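Local coordinates for ribose 5-phosphate isomerase (Giardia lamblia, PDB 3S5P), which probably interconverts ribose 5-phosphate and ribulose 5-phosphate in the pentose phosphate pathway, at residues A[102-107]-A[124-129]; A[112-117]-A[141-146]. One frame throughout, in Å; residues are numbered along the deposited sequence. Where two conformers were deposited one is given.

Contact 1 (A[102-107]-A[124-129]); sequences IRCALC and ALALGG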
# COMPACT_ATOMS: atom_id res chain seq x y z
N ILE A 102 -6.36 -9.80 7.09
CA ILE A 102 -6.66 -8.61 6.30
C ILE A 102 -5.49 -8.30 5.37
O ILE A 102 -4.32 -8.26 5.77
CB ILE A 102 -6.93 -7.37 7.18
CG1 ILE A 102 -8.20 -7.55 8.02
CG2 ILE A 102 -7.12 -6.11 6.33
CD1 ILE A 102 -9.50 -7.33 7.25
N ARG A 103 -5.82 -8.08 4.11
CA ARG A 103 -4.86 -7.69 3.11
C ARG A 103 -5.37 -6.40 2.46
O ARG A 103 -6.31 -6.41 1.65
CB ARG A 103 -4.69 -8.81 2.09
CG ARG A 103 -4.02 -10.02 2.70
CD ARG A 103 -4.23 -11.32 1.90
NE ARG A 103 -5.63 -11.77 1.85
CZ ARG A 103 -6.23 -12.45 2.82
NH1 ARG A 103 -5.58 -12.70 3.97
NH2 ARG A 103 -7.49 -12.85 2.66
N CYS A 104 -4.72 -5.29 2.82
CA CYS A 104 -5.19 -3.99 2.43
C CYS A 104 -4.28 -3.38 1.38
O CYS A 104 -3.05 -3.28 1.53
CB CYS A 104 -5.36 -3.09 3.65
SG CYS A 104 -5.95 -1.43 3.31
N ALA A 105 -4.93 -2.99 0.29
CA ALA A 105 -4.27 -2.49 -0.89
C ALA A 105 -4.57 -0.99 -0.98
O ALA A 105 -5.72 -0.61 -1.08
CB ALA A 105 -4.83 -3.20 -2.10
N LEU A 106 -3.53 -0.16 -0.90
CA LEU A 106 -3.67 1.26 -1.19
C LEU A 106 -3.40 1.45 -2.68
O LEU A 106 -2.28 1.28 -3.16
CB LEU A 106 -2.66 2.06 -0.36
CG LEU A 106 -2.55 3.55 -0.67
CD1 LEU A 106 -3.92 4.23 -0.54
CD2 LEU A 106 -1.49 4.20 0.19
N CYS A 107 -4.43 1.83 -3.42
CA CYS A 107 -4.39 1.83 -4.88
C CYS A 107 -4.52 3.23 -5.43
O CYS A 107 -5.32 4.00 -4.91
CB CYS A 107 -5.60 1.05 -5.39
SG CYS A 107 -5.49 -0.72 -5.03
N ALA A 124 -9.34 -5.63 1.47
CA ALA A 124 -9.59 -4.26 1.91
C ALA A 124 -8.98 -3.34 0.89
O ALA A 124 -7.88 -3.60 0.41
CB ALA A 124 -8.99 -4.01 3.29
N LEU A 125 -9.70 -2.28 0.53
CA LEU A 125 -9.16 -1.28 -0.36
C LEU A 125 -9.03 0.00 0.45
O LEU A 125 -9.99 0.43 1.09
CB LEU A 125 -10.13 -1.06 -1.53
CG LEU A 125 -9.82 0.10 -2.49
CD1 LEU A 125 -8.49 -0.15 -3.23
CD2 LEU A 125 -10.94 0.31 -3.51
N ALA A 126 -7.85 0.62 0.43
CA ALA A 126 -7.67 1.94 1.03
C ALA A 126 -7.63 2.99 -0.04
O ALA A 126 -6.93 2.84 -1.04
CB ALA A 126 -6.41 2.00 1.86
N LEU A 127 -8.40 4.07 0.15
CA LEU A 127 -8.35 5.20 -0.75
C LEU A 127 -8.04 6.51 -0.01
O LEU A 127 -8.49 6.72 1.10
CB LEU A 127 -9.68 5.33 -1.49
CG LEU A 127 -10.08 4.19 -2.44
CD1 LEU A 127 -11.53 4.31 -2.74
CD2 LEU A 127 -9.23 4.21 -3.74
N GLY A 128 -7.26 7.38 -0.62
CA GLY A 128 -6.91 8.66 -0.01
C GLY A 128 -7.81 9.74 -0.56
O GLY A 128 -7.61 10.17 -1.70
N GLY A 129 -8.79 10.18 0.23
CA GLY A 129 -9.71 11.28 -0.17
C GLY A 129 -8.97 12.59 -0.47
O GLY A 129 -9.42 13.40 -1.28

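Contact 2 (A[112-117]-A[141-146]); sequences DAEMAR and LSRFLS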
# COMPACT_ATOMS: atom_id res chain seq x y z
N ASP A 112 -3.37 -1.08 -10.29
CA ASP A 112 -3.17 -1.37 -8.86
C ASP A 112 -4.33 -2.23 -8.32
O ASP A 112 -4.10 -3.28 -7.72
CB ASP A 112 -3.18 -0.04 -8.07
CG ASP A 112 -1.83 0.65 -8.04
OD1 ASP A 112 -0.81 0.05 -8.51
OD2 ASP A 112 -1.79 1.80 -7.52
N ALA A 113 -5.56 -1.77 -8.53
CA ALA A 113 -6.76 -2.49 -8.04
C ALA A 113 -6.87 -3.90 -8.60
O ALA A 113 -7.16 -4.86 -7.87
CB ALA A 113 -8.04 -1.70 -8.32
N GLU A 114 -6.66 -4.01 -9.91
CA GLU A 114 -6.63 -5.28 -10.60
C GLU A 114 -5.53 -6.20 -10.03
O GLU A 114 -5.79 -7.35 -9.75
CB GLU A 114 -6.38 -5.04 -12.09
CG GLU A 114 -6.70 -6.19 -12.99
CD GLU A 114 -6.16 -5.95 -14.41
OE1 GLU A 114 -5.66 -6.90 -15.03
OE2 GLU A 114 -6.23 -4.80 -14.92
N MET A 115 -4.33 -5.68 -9.84
CA MET A 115 -3.27 -6.55 -9.30
C MET A 115 -3.51 -6.89 -7.83
O MET A 115 -3.28 -8.02 -7.41
CB MET A 115 -1.88 -5.94 -9.54
CG MET A 115 -1.54 -5.76 -11.03
SD MET A 115 -1.66 -7.29 -12.03
CE MET A 115 -3.25 -7.08 -12.79
N ALA A 116 -4.02 -5.94 -7.05
CA ALA A 116 -4.36 -6.20 -5.63
C ALA A 116 -5.26 -7.41 -5.43
O ALA A 116 -5.14 -8.13 -4.46
CB ALA A 116 -5.01 -4.96 -4.95
N ARG A 117 -6.20 -7.61 -6.34
CA ARG A 117 -7.08 -8.76 -6.28
C ARG A 117 -6.42 -9.98 -6.92
O ARG A 117 -6.25 -11.00 -6.26
CB ARG A 117 -8.44 -8.44 -6.90
CG ARG A 117 -9.28 -7.38 -6.09
CD ARG A 117 -9.86 -7.95 -4.77
NE ARG A 117 -10.57 -9.22 -4.94
CZ ARG A 117 -10.34 -10.33 -4.23
NH1 ARG A 117 -9.43 -10.36 -3.25
NH2 ARG A 117 -11.05 -11.42 -4.48
N LEU A 141 -12.32 1.43 -7.33
CA LEU A 141 -13.28 0.64 -6.63
C LEU A 141 -13.95 -0.36 -7.58
O LEU A 141 -14.07 -1.55 -7.27
CB LEU A 141 -14.38 1.54 -6.02
CG LEU A 141 -15.54 0.75 -5.40
CD1 LEU A 141 -15.06 -0.11 -4.20
CD2 LEU A 141 -16.73 1.62 -5.01
N SER A 142 -14.45 0.13 -8.71
CA SER A 142 -15.16 -0.76 -9.64
C SER A 142 -14.25 -1.90 -10.14
O SER A 142 -14.70 -3.05 -10.28
CB SER A 142 -15.77 0.06 -10.79
OG SER A 142 -15.64 -0.63 -12.01
N ARG A 143 -12.98 -1.62 -10.40
CA ARG A 143 -12.04 -2.67 -10.82
C ARG A 143 -11.69 -3.60 -9.65
O ARG A 143 -11.60 -4.82 -9.82
CB ARG A 143 -10.79 -2.06 -11.45
CG ARG A 143 -9.75 -3.07 -11.88
CD ARG A 143 -10.20 -3.90 -13.06
NE ARG A 143 -10.77 -3.01 -14.04
CZ ARG A 143 -10.07 -2.39 -14.99
NH1 ARG A 143 -8.75 -2.59 -15.13
NH2 ARG A 143 -10.72 -1.59 -15.83
N PHE A 144 -11.54 -3.04 -8.45
CA PHE A 144 -11.32 -3.84 -7.24
C PHE A 144 -12.49 -4.85 -7.02
O PHE A 144 -12.27 -6.02 -6.68
CB PHE A 144 -11.15 -2.90 -6.02
CG PHE A 144 -10.76 -3.59 -4.73
CD1 PHE A 144 -9.42 -3.80 -4.41
CD2 PHE A 144 -11.73 -3.98 -3.80
CE1 PHE A 144 -9.04 -4.39 -3.20
CE2 PHE A 144 -11.34 -4.59 -2.57
CZ PHE A 144 -9.99 -4.79 -2.29
N LEU A 145 -13.73 -4.41 -7.25
CA LEU A 145 -14.89 -5.25 -6.90
C LEU A 145 -15.16 -6.33 -7.94
O LEU A 145 -15.76 -7.37 -7.63
CB LEU A 145 -16.14 -4.39 -6.67
CG LEU A 145 -16.18 -3.41 -5.48
CD1 LEU A 145 -17.57 -2.73 -5.43
CD2 LEU A 145 -15.83 -4.04 -4.11
N SER A 146 -14.70 -6.11 -9.17
CA SER A 146 -15.01 -7.05 -10.25
C SER A 146 -13.85 -7.97 -10.62
O SER A 146 -14.00 -8.80 -11.51
CB SER A 146 -15.51 -6.32 -11.49
OG SER A 146 -14.49 -5.52 -12.06

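Contact 1 (A[102-107]-A[124-129])
Ala105 pairs with Ala124 and Ala126 where two neighbouring parallel strands, 104-106 and 124-128, meet in the Rossmann-like sheet of an RpiB subunit; with helix 110-118 between them in sequence they make a beta-alpha-beta unit. Ala105 reaches both ways along its partner: its N donates to Ala124 O at 3.0 Å, and its O takes the N-H of Ala126 at 2.9 Å, nearly straight at hydrogen (171°), though the donor stands above the carbonyl plane. Two residues earlier Arg103 O receives Ala124 N over 3.1 Å with a more bent N-H (145°). Strand 104-106 is outermost in the sheet of this chain, while Leu125 and Leu127 carry the backbone pairing on to strand 81-86.

The tight part is the sheet face bearing Cys104, Ala124 and Ala126. Small side chains meet closely here: Cys104 CB is 3.8 Å from Ala124 CB, and the thiol, swung anti to its own backbone N (chi1 180°), runs forward along the strand until SG sits 3.8 Å from Ala126 CB. Ser93 and Ala96 of helix 90-97 pack against the Cys104 side chain. Farther along the same face, at the subunit interface, Leu106 packs against Leu106 of the second subunit, and its CD1 lies 3.4 Å from Ala126 O.

The start of segment 102-107 is looser. Arg103 is partly exposed, and its guanidinium leads away from strand 124-128, with NE bonded to Asn121 O. On the reverse face, beneath helix 134-146, the packing closes up again as Leu125 reaches across with one methyl: CD1 lies 3.5 Å from both Ala105 O and Cys107 SG.

Contact 2 (A[112-117]-A[141-146])
Arg117 NH1 is gripped by two acceptors, Ala122 O and Asn121 OD1, in the loop after its helix, while the methylenes of the same side chain lie on Phe144 of helix 134-146. The chain crosses the Phe144 ring at about a right angle. Bent at chi2 and chi3, it lays CD over the middle of one face, 4.0 Å from the ring centroid, in a CH-pi contact, while Ala116 CB comes to the ring edge. Arg117 CG also rests 3.3 Å from Phe144 O, and NE makes a weak hydrogen bond to Thr147 O, just past segment 141-146.

The segment axes run 22° from parallel and approach to 7.9 Å, a closeness consistent with the small Ala113 at the interface, whose CB meets Phe144 CB at 4.0 Å.

Glu114 and Arg143 run side by side in the same direction. Glu114 OE2 meets the guanidinium at its edge in a weak salt bridge, 3.4 Å from Arg143 NH1 with a bent N-H (130°), the two planes turned 56° apart. Their aliphatic parts also touch, Arg143 CG lying 3.9 Å from Glu114 CB. Glu114 OE1 has a second, long and weak ion pair with Lys118.

Arg117 therefore joins the helices mainly through its methylenes, its firmer polar bonds going to the loop, whereas the Glu114–Arg143 attraction probably adds only modestly to the apolar packing.

The centres of contacts 1 and 2 are 10 Å apart, and their segments alternate along the chain: strand 104-106, helix 110-118, strand 124-128, helix 134-146. Contact 1 pairs the two strands within the parallel sheet; contact 2 pairs the helices that follow each of them, stacked on one face of that sheet. The layers touch directly: Ala105 CB meets Ala116 CB at 3.3 Å, and Ala124 O lies 3.6 Å from Phe144 CZ. Strand pairing and helix pairing thus build one alpha/beta layer pair in the C-terminal half of the fold. Both contacts also reach the second subunit: Ala105 and Ala116 both pack on Ile90 of the second subunit, so this corner of the sheet contributes to the dimer.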